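Local coordinates for sensor protein (Thermotoga maritima, PDB 3A0S) that probably acts as an ATP-dependent sensor histidine kinase of a two-component phosphorelay, this chain being its PAS domain, at residues N63-G68 / F72-S77; T15-K20 / P41-I46; P78-N81 / L86-G89; R36-P41 / V49-F54. All coordinates share one frame; numbering follows the deposited sequence.

Interaction 1: residues N63-G68 / F72-S77; sequences NFYKFG and FNIRFS. With PG4 (tetraethylene glycol), chain E.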
loop_
_atom_site.group_PDB
_atom_site.type_symbol
_atom_site.label_atom_id
_atom_site.label_comp_id
_atom_site.label_asym_id
_atom_site.label_seq_id
_atom_site.Cartn_x
_atom_site.Cartn_y
_atom_site.Cartn_z
ATOM N N ASN A 63 -1.604 11.300 -8.179
ATOM C CA ASN A 63 -1.888 12.448 -7.339
ATOM C C ASN A 63 -3.383 12.734 -7.292
ATOM O O ASN A 63 -4.169 12.151 -8.056
ATOM C CB ASN A 63 -1.069 13.686 -7.723
ATOM C CG ASN A 63 -1.245 14.084 -9.168
ATOM O OD1 ASN A 63 -2.218 13.708 -9.820
ATOM N ND2 ASN A 63 -0.291 14.848 -9.683
ATOM N N PHE A 64 -3.773 13.590 -6.359
ATOM C CA PHE A 64 -5.176 13.921 -6.167
ATOM C C PHE A 64 -6.033 12.658 -6.052
ATOM O O PHE A 64 -7.069 12.547 -6.705
ATOM C CB PHE A 64 -5.681 14.846 -7.297
ATOM C CG PHE A 64 -4.988 16.183 -7.336
ATOM C CD1 PHE A 64 -5.441 17.238 -6.542
ATOM C CD2 PHE A 64 -3.877 16.379 -8.149
ATOM C CE1 PHE A 64 -4.801 18.475 -6.561
ATOM C CE2 PHE A 64 -3.220 17.609 -8.176
ATOM C CZ PHE A 64 -3.683 18.661 -7.378
ATOM N N TYR A 65 -5.579 11.695 -5.241
ATOM C CA TYR A 65 -6.433 10.569 -4.845
ATOM C C TYR A 65 -7.191 10.989 -3.602
ATOM O O TYR A 65 -6.595 11.238 -2.567
ATOM C CB TYR A 65 -5.641 9.271 -4.568
ATOM C CG TYR A 65 -6.543 8.051 -4.352
ATOM C CD1 TYR A 65 -7.126 7.798 -3.105
ATOM C CD2 TYR A 65 -6.835 7.166 -5.399
ATOM C CE1 TYR A 65 -7.976 6.691 -2.900
ATOM C CE2 TYR A 65 -7.679 6.055 -5.203
ATOM C CZ TYR A 65 -8.247 5.826 -3.953
ATOM O OH TYR A 65 -9.094 4.735 -3.757
ATOM N N LYS A 66 -8.509 11.096 -3.701
ATOM C CA LYS A 66 -9.271 11.583 -2.563
ATOM C C LYS A 66 -9.579 10.459 -1.578
ATOM O O LYS A 66 -10.063 9.384 -1.963
ATOM C CB LYS A 66 -10.558 12.283 -3.012
ATOM C CG LYS A 66 -11.140 13.206 -1.955
ATOM C CD LYS A 66 -12.490 13.765 -2.398
ATOM C CE LYS A 66 -13.306 14.254 -1.210
ATOM N NZ LYS A 66 -13.342 15.740 -1.068
ATOM N N PHE A 67 -9.288 10.721 -0.309
ATOM C CA PHE A 67 -9.564 9.788 0.770
ATOM C C PHE A 67 -10.030 10.623 1.946
ATOM O O PHE A 67 -9.317 11.511 2.416
ATOM C CB PHE A 67 -8.308 8.979 1.136
ATOM C CG PHE A 67 -8.595 7.555 1.563
ATOM C CD1 PHE A 67 -9.072 7.273 2.839
ATOM C CD2 PHE A 67 -8.389 6.496 0.685
ATOM C CE1 PHE A 67 -9.336 5.947 3.231
ATOM C CE2 PHE A 67 -8.651 5.176 1.073
ATOM C CZ PHE A 67 -9.120 4.903 2.341
ATOM N N GLY A 68 -11.253 10.366 2.397
ATOM C CA GLY A 68 -11.861 11.187 3.432
ATOM C C GLY A 68 -12.076 12.595 2.915
ATOM O O GLY A 68 -12.653 12.787 1.844
ATOM N N PHE A 72 -4.549 13.214 -1.683
ATOM C CA PHE A 72 -3.244 12.622 -1.409
ATOM C C PHE A 72 -2.491 12.225 -2.670
ATOM O O PHE A 72 -3.112 11.854 -3.684
ATOM C CB PHE A 72 -3.425 11.372 -0.534
ATOM C CG PHE A 72 -3.969 11.665 0.816
ATOM C CD1 PHE A 72 -3.117 11.990 1.858
ATOM C CD2 PHE A 72 -5.352 11.644 1.042
ATOM C CE1 PHE A 72 -3.613 12.289 3.115
ATOM C CE2 PHE A 72 -5.864 11.964 2.286
ATOM C CZ PHE A 72 -5.012 12.266 3.335
ATOM N N ASN A 73 -1.155 12.256 -2.563
ATOM C CA ASN A 73 -0.260 11.560 -3.483
ATOM C C ASN A 73 -0.177 10.096 -3.019
ATOM O O ASN A 73 -0.026 9.814 -1.835
ATOM C CB ASN A 73 1.164 12.087 -3.372
ATOM C CG ASN A 73 1.339 13.522 -3.809
ATOM O OD1 ASN A 73 0.473 14.126 -4.433
ATOM N ND2 ASN A 73 2.514 14.072 -3.487
ATOM N N ILE A 74 -0.248 9.159 -3.947
ATOM C CA ILE A 74 -0.014 7.757 -3.607
ATOM C C ILE A 74 0.991 7.159 -4.592
ATOM O O ILE A 74 0.803 7.233 -5.810
ATOM C CB ILE A 74 -1.319 6.938 -3.573
ATOM C CG1 ILE A 74 -2.358 7.599 -2.656
ATOM C CG2 ILE A 74 -1.046 5.484 -3.151
ATOM C CD1 ILE A 74 -3.650 6.807 -2.473
ATOM N N ARG A 75 2.070 6.571 -4.075
ATOM C CA ARG A 75 3.029 5.895 -4.951
ATOM C C ARG A 75 2.933 4.412 -4.679
ATOM O O ARG A 75 2.808 3.987 -3.534
ATOM C CB ARG A 75 4.458 6.370 -4.664
ATOM C CG ARG A 75 5.549 5.712 -5.533
ATOM C CD ARG A 75 6.914 6.373 -5.311
ATOM N NE ARG A 75 7.386 6.209 -3.932
ATOM C CZ ARG A 75 7.952 7.170 -3.204
ATOM N NH1 ARG A 75 8.134 8.384 -3.706
ATOM N NH2 ARG A 75 8.356 6.916 -1.968
ATOM N N PHE A 76 2.999 3.631 -5.750
ATOM C CA PHE A 76 3.022 2.175 -5.683
ATOM C C PHE A 76 4.316 1.697 -6.306
ATOM O O PHE A 76 4.578 1.941 -7.500
ATOM C CB PHE A 76 1.869 1.597 -6.494
ATOM C CG PHE A 76 0.506 2.037 -6.055
ATOM C CD1 PHE A 76 -0.017 3.280 -6.406
ATOM C CD2 PHE A 76 -0.275 1.174 -5.326
ATOM C CE1 PHE A 76 -1.311 3.639 -6.014
ATOM C CE2 PHE A 76 -1.548 1.518 -4.927
ATOM C CZ PHE A 76 -2.082 2.733 -5.275
ATOM N N SER A 77 5.111 0.987 -5.518
ATOM C CA SER A 77 6.430 0.551 -5.977
ATOM C C SER A 77 6.610 -0.959 -5.827
ATOM O O SER A 77 6.778 -1.438 -4.717
ATOM C CB SER A 77 7.501 1.229 -5.129
ATOM O OG SER A 77 7.344 2.652 -5.125
HETATM O O1 PG4 E . -1.891 15.136 -4.587
HETATM C C1 PG4 E . -2.297 16.130 -3.630
HETATM C C2 PG4 E . -2.115 17.533 -4.202
HETATM O O2 PG4 E . -2.462 18.512 -3.221
HETATM C C3 PG4 E . -2.338 19.854 -3.721
HETATM C C4 PG4 E . -1.443 20.709 -2.821
HETATM O O3 PG4 E . -0.807 21.726 -3.600
HETATM C C5 PG4 E . 0.172 22.496 -2.884
HETATM C C6 PG4 E . 1.558 22.299 -3.506
HETATM O O4 PG4 E . 2.047 23.424 -4.257
HETATM C C7 PG4 E . 3.063 23.015 -5.189
HETATM C C8 PG4 E . 4.062 24.147 -5.468
HETATM O O5 PG4 E . 5.419 23.688 -5.659
#
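Tyr65 and Phe72 exchange two backbone hydrogen bonds as an antiparallel hydrogen-bonded pair. Tyr65 N reaches Phe72 O at 2.9 Å, lying in the carbonyl plane with an N-H...O angle of 161°. The return bond from Phe72 N to Tyr65 O is 3.0 Å long, its donor standing above the carbonyl plane.

Phe64 N, although near Phe72 O, is spent on a different acceptor, O1 of a tetraethylene glycol probably carried over from crystallisation. That oxygen in turn donates to Asn73 OD1 at 2.6 Å, and a carbon of the same glycol lies over one face of the Phe64 ring, offset toward its rim. Phe64 and Tyr65 both sit opposite Phe72, which makes a G1 beta bulge; Phe64 has the left-handed backbone angles such a bulge needs, and here strand 60-67 turns a corner in its hairpin with strand 70-80, an edge of the PAS sheet.

Among apolar contacts, Ile74 CD1 comes obliquely against the Tyr65 ring, 3.7 Å from CG. The ring points this way with CG anti to the backbone N (chi1 -172°), while the Tyr65 hydroxyl is hydrogen-bonded to Glu45. The Phe72 ring turns its edge to two carbonyl oxygens: Phe67 O lies near the ring plane, 3.5 Å from CE2, and Tyr65 O is also at the edge. CD2 of the same ring packs against Phe67 CB at 4.0 Å. Shortening Phe72 to an alanine would probably keep the backbone pair but leave a gap beside Phe67 CB and remove the contacts with Ile94 and Met1.

Interaction 2: residues T15-K20 / P41-I46; sequences TEWNKK and PDFEEI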
loop_
_atom_site.group_PDB
_atom_site.type_symbol
_atom_site.label_atom_id
_atom_site.label_comp_id
_atom_site.label_asym_id
_atom_site.label_seq_id
_atom_site.Cartn_x
_atom_site.Cartn_y
_atom_site.Cartn_z
ATOM N N THR A 15 2.223 -6.546 5.023
ATOM C CA THR A 15 3.426 -6.955 5.740
ATOM C C THR A 15 4.065 -5.815 6.486
ATOM O O THR A 15 4.892 -6.059 7.376
ATOM C CB THR A 15 4.472 -7.586 4.818
ATOM O OG1 THR A 15 4.847 -6.608 3.841
ATOM C CG2 THR A 15 3.905 -8.830 4.146
ATOM N N GLU A 16 3.708 -4.576 6.145
ATOM C CA GLU A 16 4.154 -3.381 6.887
ATOM C C GLU A 16 3.003 -2.380 6.981
ATOM O O GLU A 16 2.250 -2.250 6.026
ATOM C CB GLU A 16 5.408 -2.721 6.233
ATOM C CG GLU A 16 6.641 -3.654 6.075
ATOM C CD GLU A 16 7.892 -2.975 5.504
ATOM O OE1 GLU A 16 7.822 -2.169 4.545
ATOM O OE2 GLU A 16 8.965 -3.280 6.057
ATOM N N TRP A 17 2.900 -1.682 8.110
ATOM C CA TRP A 17 1.866 -0.684 8.329
ATOM C C TRP A 17 2.410 0.216 9.411
ATOM O O TRP A 17 2.404 -0.125 10.584
ATOM C CB TRP A 17 0.587 -1.373 8.779
ATOM C CG TRP A 17 -0.626 -0.503 8.994
ATOM C CD1 TRP A 17 -0.933 0.220 10.126
ATOM C CD2 TRP A 17 -1.733 -0.331 8.095
ATOM N NE1 TRP A 17 -2.156 0.836 9.975
ATOM C CE2 TRP A 17 -2.668 0.514 8.734
ATOM C CE3 TRP A 17 -2.028 -0.822 6.815
ATOM C CZ2 TRP A 17 -3.886 0.882 8.124
ATOM C CZ3 TRP A 17 -3.256 -0.485 6.226
ATOM C CH2 TRP A 17 -4.153 0.378 6.872
ATOM N N ASN A 18 2.928 1.364 8.999
ATOM C CA ASN A 18 3.735 2.142 9.925
ATOM C C ASN A 18 2.861 3.041 10.798
ATOM O O ASN A 18 1.604 3.071 10.676
ATOM C CB ASN A 18 4.857 2.937 9.209
ATOM C CG ASN A 18 4.341 4.101 8.409
ATOM O OD1 ASN A 18 3.136 4.253 8.154
ATOM N ND2 ASN A 18 5.277 4.979 7.998
ATOM N N LYS A 19 3.516 3.759 11.719
ATOM C CA LYS A 19 2.787 4.597 12.636
ATOM C C LYS A 19 2.024 5.732 11.941
ATOM O O LYS A 19 0.942 6.093 12.392
ATOM C CB LYS A 19 3.705 5.121 13.750
ATOM C CG LYS A 19 4.122 4.028 14.736
ATOM C CD LYS A 19 3.224 3.996 15.979
ATOM C CE LYS A 19 3.218 2.593 16.608
ATOM N NZ LYS A 19 1.989 2.373 17.427
ATOM N N LYS A 20 2.532 6.243 10.815
ATOM C CA LYS A 20 1.824 7.258 10.031
ATOM C C LYS A 20 0.545 6.688 9.439
ATOM O O LYS A 20 -0.472 7.361 9.401
ATOM C CB LYS A 20 2.730 7.882 8.956
ATOM C CG LYS A 20 3.835 8.777 9.556
ATOM C CD LYS A 20 3.279 10.103 10.127
ATOM C CE LYS A 20 4.443 10.976 10.627
ATOM N NZ LYS A 20 5.229 11.444 9.469
ATOM N N PRO A 41 -12.631 -2.472 3.900
ATOM C CA PRO A 41 -13.534 -1.489 3.320
ATOM C C PRO A 41 -12.787 -0.186 3.189
ATOM O O PRO A 41 -12.162 0.295 4.149
ATOM C CB PRO A 41 -14.645 -1.365 4.368
ATOM C CG PRO A 41 -14.671 -2.692 5.029
ATOM C CD PRO A 41 -13.215 -3.089 5.109
ATOM N N ASP A 42 -12.815 0.331 1.979
ATOM C CA ASP A 42 -12.244 1.654 1.661
ATOM C C ASP A 42 -10.908 1.499 0.964
ATOM O O ASP A 42 -10.414 2.465 0.381
ATOM C CB ASP A 42 -12.022 2.563 2.909
ATOM C CG ASP A 42 -13.321 3.063 3.564
ATOM O OD1 ASP A 42 -14.401 3.040 2.947
ATOM O OD2 ASP A 42 -13.212 3.545 4.722
ATOM N N PHE A 43 -10.280 0.322 1.094
ATOM C CA PHE A 43 -8.961 0.076 0.475
ATOM C C PHE A 43 -9.028 -0.834 -0.724
ATOM O O PHE A 43 -8.001 -1.178 -1.288
ATOM C CB PHE A 43 -7.957 -0.521 1.479
ATOM C CG PHE A 43 -7.583 0.421 2.563
ATOM C CD1 PHE A 43 -6.524 1.305 2.402
ATOM C CD2 PHE A 43 -8.314 0.445 3.741
ATOM C CE1 PHE A 43 -6.185 2.178 3.415
ATOM C CE2 PHE A 43 -7.987 1.319 4.770
ATOM C CZ PHE A 43 -6.917 2.196 4.594
ATOM N N GLU A 44 -10.233 -1.202 -1.128
ATOM C CA GLU A 44 -10.434 -2.126 -2.248
ATOM C C GLU A 44 -9.813 -1.588 -3.522
ATOM O O GLU A 44 -9.158 -2.326 -4.255
ATOM C CB GLU A 44 -11.928 -2.395 -2.485
ATOM C CG GLU A 44 -12.693 -2.972 -1.293
ATOM C CD GLU A 44 -13.294 -1.928 -0.327
ATOM O OE1 GLU A 44 -13.029 -0.690 -0.403
ATOM O OE2 GLU A 44 -14.057 -2.383 0.547
ATOM N N GLU A 45 -10.036 -0.304 -3.800
ATOM C CA GLU A 45 -9.483 0.302 -5.006
ATOM C C GLU A 45 -7.956 0.414 -4.985
ATOM O O GLU A 45 -7.282 0.056 -5.959
ATOM C CB GLU A 45 -10.087 1.672 -5.233
ATOM C CG GLU A 45 -9.560 2.364 -6.468
ATOM C CD GLU A 45 -10.371 3.604 -6.800
ATOM O OE1 GLU A 45 -10.529 4.486 -5.916
ATOM O OE2 GLU A 45 -10.874 3.687 -7.943
ATOM N N ILE A 46 -7.416 0.919 -3.878
ATOM C CA ILE A 46 -5.952 0.960 -3.714
ATOM C C ILE A 46 -5.352 -0.451 -3.865
ATOM O O ILE A 46 -4.314 -0.623 -4.511
ATOM C CB ILE A 46 -5.561 1.599 -2.374
ATOM C CG1 ILE A 46 -5.814 3.108 -2.451
ATOM C CG2 ILE A 46 -4.098 1.345 -2.053
ATOM C CD1 ILE A 46 -5.979 3.772 -1.062
#
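Phe43 CZ lies at the edge of the Trp17 six-membered ring, near the indole plane, and the Phe43 ring offers a face in return. The result is an offset edge-to-face pair, with centroids 5.9 Å apart and planes inclined at 64°. CH2 of Trp17 and CZ of Phe43 make the closest approach, 4.0 Å, as the two side chains advance from opposite directions. Trp17 spans the distance because CG is anti to the backbone N (chi1 -177°), carrying the indole inward from the strand; its backbone stays far off, with the CA atoms of Trp17 and Phe43 13.4 Å apart.

Both rings are buried in the PAS domain, where the helices and connecting loops fold over one side of the antiparallel sheet. The pair links strand 14-17, at one margin of that sheet, with the residue just ahead of helix 44-56. Trp17 is anchored at its polar end by a hydrogen bond from NE1 to Leu27 O, and Phe43 has two further aromatic neighbours, Phe25 edge-to-face and Phe67.

Beside Phe43 the approach to the helix is braced within its own segment: Asp42 N donates to Glu44 OE1 at 2.6 Å, meeting the carboxylate oxygen from above its plane.

Interaction 3: residues P78-N81 / L86-G89; sequences PFRN and LLEG
Glu88 N donates to Phe79 O over 2.8 Å along an almost straight N-H...O line of 171°, with the donor in the carbonyl plane. Phe79 N bonds to Gly89 O at 3.0 Å, and Asn81 N to Leu86 O at 2.9 Å. Between Phe79 and Arg80 the register slips by one residue, a beta bulge in the hairpin of strands 70-80 and 87-95, two neighbouring inner strands of the PAS sheet.

Phe79 carries CG between its backbone N and carbonyl carbon (chi1 64°), which lays the ring over the opposite strand. One ring face covers Gly89 N, toward the rim, while CE2 meets Glu88 CB at 3.8 Å. A CB on Gly89 would sit only 3.2 Å from Phe79 CE1, and its backbone angles would also press it against the carbonyl O of Glu88. A serine in place of Phe79 would probably uncover the Gly89 peptide and leave Glu88 CB without its aromatic neighbour.

Across the strands, the extended Arg80 chain spreads its guanidinium over Leu87, whose CG lies 3.6 Å above the centre of the plane; NH1 is hydrogen-bonded to Gln85 O. In the conformer described, Glu88 OE2 forms a salt bridge with Lys10. Peptide atoms thus lie against the Phe79 ring face and apolar carbon against the guanidinium, whereas the charged groups keep polar partners in neighbouring loops, so the bulged ladder depends on backbone bonds and not on any charge pair across it.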
loop_
_atom_site.group_PDB
_atom_site.type_symbol
_atom_site.label_atom_id
_atom_site.label_comp_id
_atom_site.label_asym_id
_atom_site.label_seq_id
_atom_site.Cartn_x
_atom_site.Cartn_y
_atom_site.Cartn_z
ATOM N N PRO A 78 6.661 -1.696 -6.956
ATOM C CA PRO A 78 6.950 -3.141 -6.868
ATOM C C PRO A 78 8.389 -3.324 -6.392
ATOM O O PRO A 78 9.257 -2.487 -6.677
ATOM C CB PRO A 78 6.764 -3.634 -8.300
ATOM C CG PRO A 78 6.974 -2.426 -9.134
ATOM C CD PRO A 78 6.565 -1.230 -8.351
ATOM N N PHE A 79 8.661 -4.387 -5.645
ATOM C CA PHE A 79 10.055 -4.638 -5.249
ATOM C C PHE A 79 10.379 -6.121 -5.341
ATOM O O PHE A 79 9.465 -6.947 -5.342
ATOM C CB PHE A 79 10.308 -4.132 -3.825
ATOM C CG PHE A 79 9.492 -4.858 -2.769
ATOM C CD1 PHE A 79 8.209 -4.430 -2.446
ATOM C CD2 PHE A 79 10.007 -5.979 -2.105
ATOM C CE1 PHE A 79 7.451 -5.110 -1.487
ATOM C CE2 PHE A 79 9.266 -6.651 -1.140
ATOM C CZ PHE A 79 7.989 -6.213 -0.836
ATOM N N ARG A 80 11.676 -6.410 -5.472
ATOM C CA ARG A 80 12.182 -7.784 -5.487
ATOM C C ARG A 80 12.961 -8.083 -4.221
ATOM O O ARG A 80 13.534 -7.192 -3.605
ATOM C CB ARG A 80 13.089 -8.019 -6.700
ATOM C CG ARG A 80 12.369 -7.980 -8.031
ATOM C CD ARG A 80 13.294 -8.248 -9.223
ATOM N NE ARG A 80 12.520 -8.070 -10.453
ATOM C CZ ARG A 80 11.837 -9.031 -11.072
ATOM N NH1 ARG A 80 11.854 -10.290 -10.657
ATOM N NH2 ARG A 80 11.136 -8.710 -12.146
ATOM N N ASN A 81 13.011 -9.356 -3.850
ATOM C CA ASN A 81 13.936 -9.804 -2.819
ATOM C C ASN A 81 15.344 -9.870 -3.410
ATOM O O ASN A 81 15.527 -10.416 -4.483
ATOM C CB ASN A 81 13.494 -11.165 -2.279
ATOM C CG ASN A 81 14.440 -11.711 -1.235
ATOM O OD1 ASN A 81 15.496 -12.250 -1.559
ATOM N ND2 ASN A 81 14.045 -11.602 0.034
ATOM N N LEU A 86 13.065 -12.652 -6.741
ATOM C CA LEU A 86 11.647 -12.735 -7.023
ATOM C C LEU A 86 10.955 -11.426 -6.724
ATOM O O LEU A 86 11.289 -10.741 -5.750
ATOM C CB LEU A 86 10.978 -13.825 -6.186
ATOM C CG LEU A 86 11.456 -15.223 -6.505
ATOM C CD1 LEU A 86 10.930 -16.198 -5.452
ATOM C CD2 LEU A 86 10.954 -15.664 -7.902
ATOM N N LEU A 87 9.975 -11.082 -7.561
ATOM C CA LEU A 87 9.040 -10.002 -7.250
ATOM C C LEU A 87 8.288 -10.369 -5.997
ATOM O O LEU A 87 7.587 -11.389 -5.993
ATOM C CB LEU A 87 8.068 -9.791 -8.408
ATOM C CG LEU A 87 8.585 -8.819 -9.456
ATOM C CD1 LEU A 87 7.768 -8.919 -10.766
ATOM C CD2 LEU A 87 8.593 -7.379 -8.924
ATOM N N GLU A 88 8.419 -9.565 -4.937
ATOM C CA GLU A 88 7.913 -9.945 -3.615
ATOM C C GLU A 88 6.749 -9.083 -3.089
ATOM O O GLU A 88 6.164 -9.409 -2.054
ATOM C CB GLU A 88 9.012 -10.147 -2.573
ATOM C CG GLU A 88 9.750 -11.490 -2.730
ATOM C CD GLU A 88 8.875 -12.715 -2.447
ATOM O OE1 GLU A 88 7.864 -12.588 -1.729
ATOM O OE2 GLU A 88 9.200 -13.804 -2.960
ATOM N N GLY A 89 6.377 -8.030 -3.805
ATOM C CA GLY A 89 5.208 -7.264 -3.372
ATOM C C GLY A 89 5.284 -5.842 -3.850
ATOM O O GLY A 89 5.967 -5.542 -4.817
#

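Interaction 4: residues R36-P41 / V49-F54; sequences RLKDLP and VAESVF
Lys38 NZ and Glu51 OE2 form a salt bridge, 3.3 Å apart, whose hydrogen bond is weak. The placing of OE2 is less certain than that of its neighbours, so the pairing is best read as approximate. It is also the one close contact between the two segments, and the side chains cross at about a right angle.

Each partner is presented by its chain shape. Lys38 has CG between the backbone N and the carbonyl carbon (chi1 63°) and runs extended from there, so that the ammonium projects toward the helix; CD passes 3.8 Å from the same Glu51 OE2. Glu51 also reaches out extended beyond CG. A tetraethylene glycol, probably from the crystallisation liquor, is modelled too close to the Glu51 side chain to be a sound contact, which leaves the position of that side chain doubtful.

In the PAS fold this contact joins the connection that follows helix 29-32 to the flank of helix 44-56, which lies against the sheet. Lys38 sits in a short 3-10 segment, 37-39, whose turn is held by bonds such as Asp39 N to Arg36 O at 3.0 Å, and Leu37 has a backbone hydrogen bond with Gly12. On the other side, Phe54 N to Ala50 O, 2.9 Å, belongs to the regular i to i-4 bonding of the helix that carries Glu51.

Next to the charged residues in sequence, Leu37 and Ala50 meet the same two sheet residues, Leu8 and Ile92. On the same helix, Val49 and Val53 pack on Phe76, and Phe54 on Leu87 and Val90.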
loop_
_atom_site.group_PDB
_atom_site.type_symbol
_atom_site.label_atom_id
_atom_site.label_comp_id
_atom_site.label_asym_id
_atom_site.label_seq_id
_atom_site.Cartn_x
_atom_site.Cartn_y
_atom_site.Cartn_z
ATOM N N ARG A 36 -5.406 -9.381 3.814
ATOM C CA ARG A 36 -5.408 -8.795 2.485
ATOM C C ARG A 36 -5.908 -7.379 2.520
ATOM O O ARG A 36 -6.978 -7.119 3.041
ATOM C CB ARG A 36 -6.012 -9.667 1.410
ATOM C CG ARG A 36 -4.867 -10.372 0.724
ATOM C CD ARG A 36 -5.263 -10.784 -0.581
ATOM N NE ARG A 36 -5.512 -12.222 -0.546
ATOM C CZ ARG A 36 -6.521 -12.847 0.054
ATOM N NH1 ARG A 36 -7.445 -12.189 0.724
ATOM N NH2 ARG A 36 -6.586 -14.172 -0.006
ATOM N N LEU A 37 -5.143 -6.451 1.956
ATOM C CA LEU A 37 -5.561 -5.053 1.933
ATOM C C LEU A 37 -6.931 -4.886 1.310
ATOM O O LEU A 37 -7.736 -4.081 1.794
ATOM C CB LEU A 37 -4.547 -4.175 1.155
ATOM C CG LEU A 37 -4.881 -2.679 1.203
ATOM C CD1 LEU A 37 -4.760 -2.116 2.624
ATOM C CD2 LEU A 37 -3.924 -1.891 0.315
ATOM N N LYS A 38 -7.177 -5.644 0.251
ATOM C CA LYS A 38 -8.407 -5.486 -0.505
ATOM C C LYS A 38 -9.622 -5.910 0.315
ATOM O O LYS A 38 -10.763 -5.601 -0.083
ATOM C CB LYS A 38 -8.339 -6.235 -1.844
ATOM C CG LYS A 38 -8.192 -7.720 -1.762
ATOM C CD LYS A 38 -8.201 -8.396 -3.152
ATOM C CE LYS A 38 -7.914 -9.890 -3.021
ATOM N NZ LYS A 38 -7.734 -10.606 -4.329
ATOM N N ASP A 39 -9.400 -6.620 1.431
ATOM C CA ASP A 39 -10.523 -7.010 2.319
ATOM C C ASP A 39 -10.951 -5.882 3.222
ATOM O O ASP A 39 -12.000 -5.959 3.865
ATOM C CB ASP A 39 -10.186 -8.210 3.210
ATOM C CG ASP A 39 -10.171 -9.529 2.480
ATOM O OD1 ASP A 39 -10.771 -9.673 1.394
ATOM O OD2 ASP A 39 -9.553 -10.475 3.030
ATOM N N LEU A 40 -10.188 -4.813 3.278
ATOM C CA LEU A 40 -10.521 -3.694 4.153
ATOM C C LEU A 40 -11.398 -2.728 3.381
ATOM O O LEU A 40 -10.971 -2.237 2.317
ATOM C CB LEU A 40 -9.254 -2.979 4.677
ATOM C CG LEU A 40 -8.224 -3.853 5.410
ATOM C CD1 LEU A 40 -7.100 -2.990 6.001
ATOM C CD2 LEU A 40 -8.882 -4.716 6.508
ATOM N N PRO A 41 -12.631 -2.472 3.900
ATOM C CA PRO A 41 -13.534 -1.489 3.320
ATOM C C PRO A 41 -12.787 -0.186 3.189
ATOM O O PRO A 41 -12.162 0.295 4.149
ATOM C CB PRO A 41 -14.645 -1.365 4.368
ATOM C CG PRO A 41 -14.671 -2.692 5.029
ATOM C CD PRO A 41 -13.215 -3.089 5.109
ATOM N N VAL A 49 -5.286 -1.287 -7.603
ATOM C CA VAL A 49 -4.189 -0.612 -8.295
ATOM C C VAL A 49 -2.845 -1.309 -7.976
ATOM O O VAL A 49 -2.006 -1.502 -8.857
ATOM C CB VAL A 49 -4.103 0.896 -7.945
ATOM C CG1 VAL A 49 -2.866 1.541 -8.570
ATOM C CG2 VAL A 49 -5.369 1.621 -8.427
ATOM N N ALA A 50 -2.651 -1.716 -6.718
ATOM C CA ALA A 50 -1.397 -2.391 -6.343
ATOM C C ALA A 50 -1.249 -3.699 -7.123
ATOM O O ALA A 50 -0.149 -4.057 -7.537
ATOM C CB ALA A 50 -1.376 -2.655 -4.816
ATOM N N GLU A 51 -2.357 -4.417 -7.318
ATOM C CA GLU A 51 -2.342 -5.670 -8.110
ATOM C C GLU A 51 -1.892 -5.393 -9.528
ATOM O O GLU A 51 -1.086 -6.124 -10.094
ATOM C CB GLU A 51 -3.736 -6.322 -8.169
ATOM C CG GLU A 51 -4.254 -6.844 -6.847
ATOM C CD GLU A 51 -5.586 -7.622 -6.946
ATOM O OE1 GLU A 51 -6.392 -7.359 -7.843
ATOM O OE2 GLU A 51 -5.815 -8.504 -6.085
ATOM N N SER A 52 -2.457 -4.351 -10.122
ATOM C CA SER A 52 -2.083 -3.964 -11.472
ATOM C C SER A 52 -0.610 -3.559 -11.601
ATOM O O SER A 52 0.081 -3.956 -12.549
ATOM C CB SER A 52 -3.002 -2.841 -11.963
ATOM O OG SER A 52 -2.737 -2.542 -13.312
ATOM N N VAL A 53 -0.119 -2.784 -10.631
ATOM C CA VAL A 53 1.285 -2.390 -10.566
ATOM C C VAL A 53 2.211 -3.608 -10.467
ATOM O O VAL A 53 3.238 -3.687 -11.136
ATOM C CB VAL A 53 1.501 -1.453 -9.340
ATOM C CG1 VAL A 53 2.981 -1.311 -9.005
ATOM C CG2 VAL A 53 0.822 -0.101 -9.593
ATOM N N PHE A 54 1.853 -4.559 -9.605
ATOM C CA PHE A 54 2.640 -5.770 -9.462
ATOM C C PHE A 54 2.709 -6.541 -10.788
ATOM O O PHE A 54 3.806 -6.857 -11.265
ATOM C CB PHE A 54 2.052 -6.631 -8.352
ATOM C CG PHE A 54 2.863 -7.855 -8.033
ATOM C CD1 PHE A 54 3.947 -7.795 -7.160
ATOM C CD2 PHE A 54 2.547 -9.078 -8.617
ATOM C CE1 PHE A 54 4.679 -8.960 -6.865
ATOM C CE2 PHE A 54 3.296 -10.232 -8.338
ATOM C CZ PHE A 54 4.367 -10.166 -7.473
#

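Overall arrangement
From the N terminus, interaction 2 opens first, on strand 14-17, and closes at the start of helix 44-56, looping the short helices back over the sheet. Interaction 4 opens before that loop has closed and ends further along the same helix, so the two cross and share Pro41; Leu37 touches both Trp17 and Phe43. Interactions 1 and 3 follow in series as successive hairpin contacts on strand 70-80, their centres about 21 Å apart on opposite sides of the chain's centre. Helix 44-56 ties the set together: Ile46, Val49 and Val53 meet Phe76 of interaction 1, whereas Val53 and Phe54 reach Pro78 and Gly89 of interaction 3.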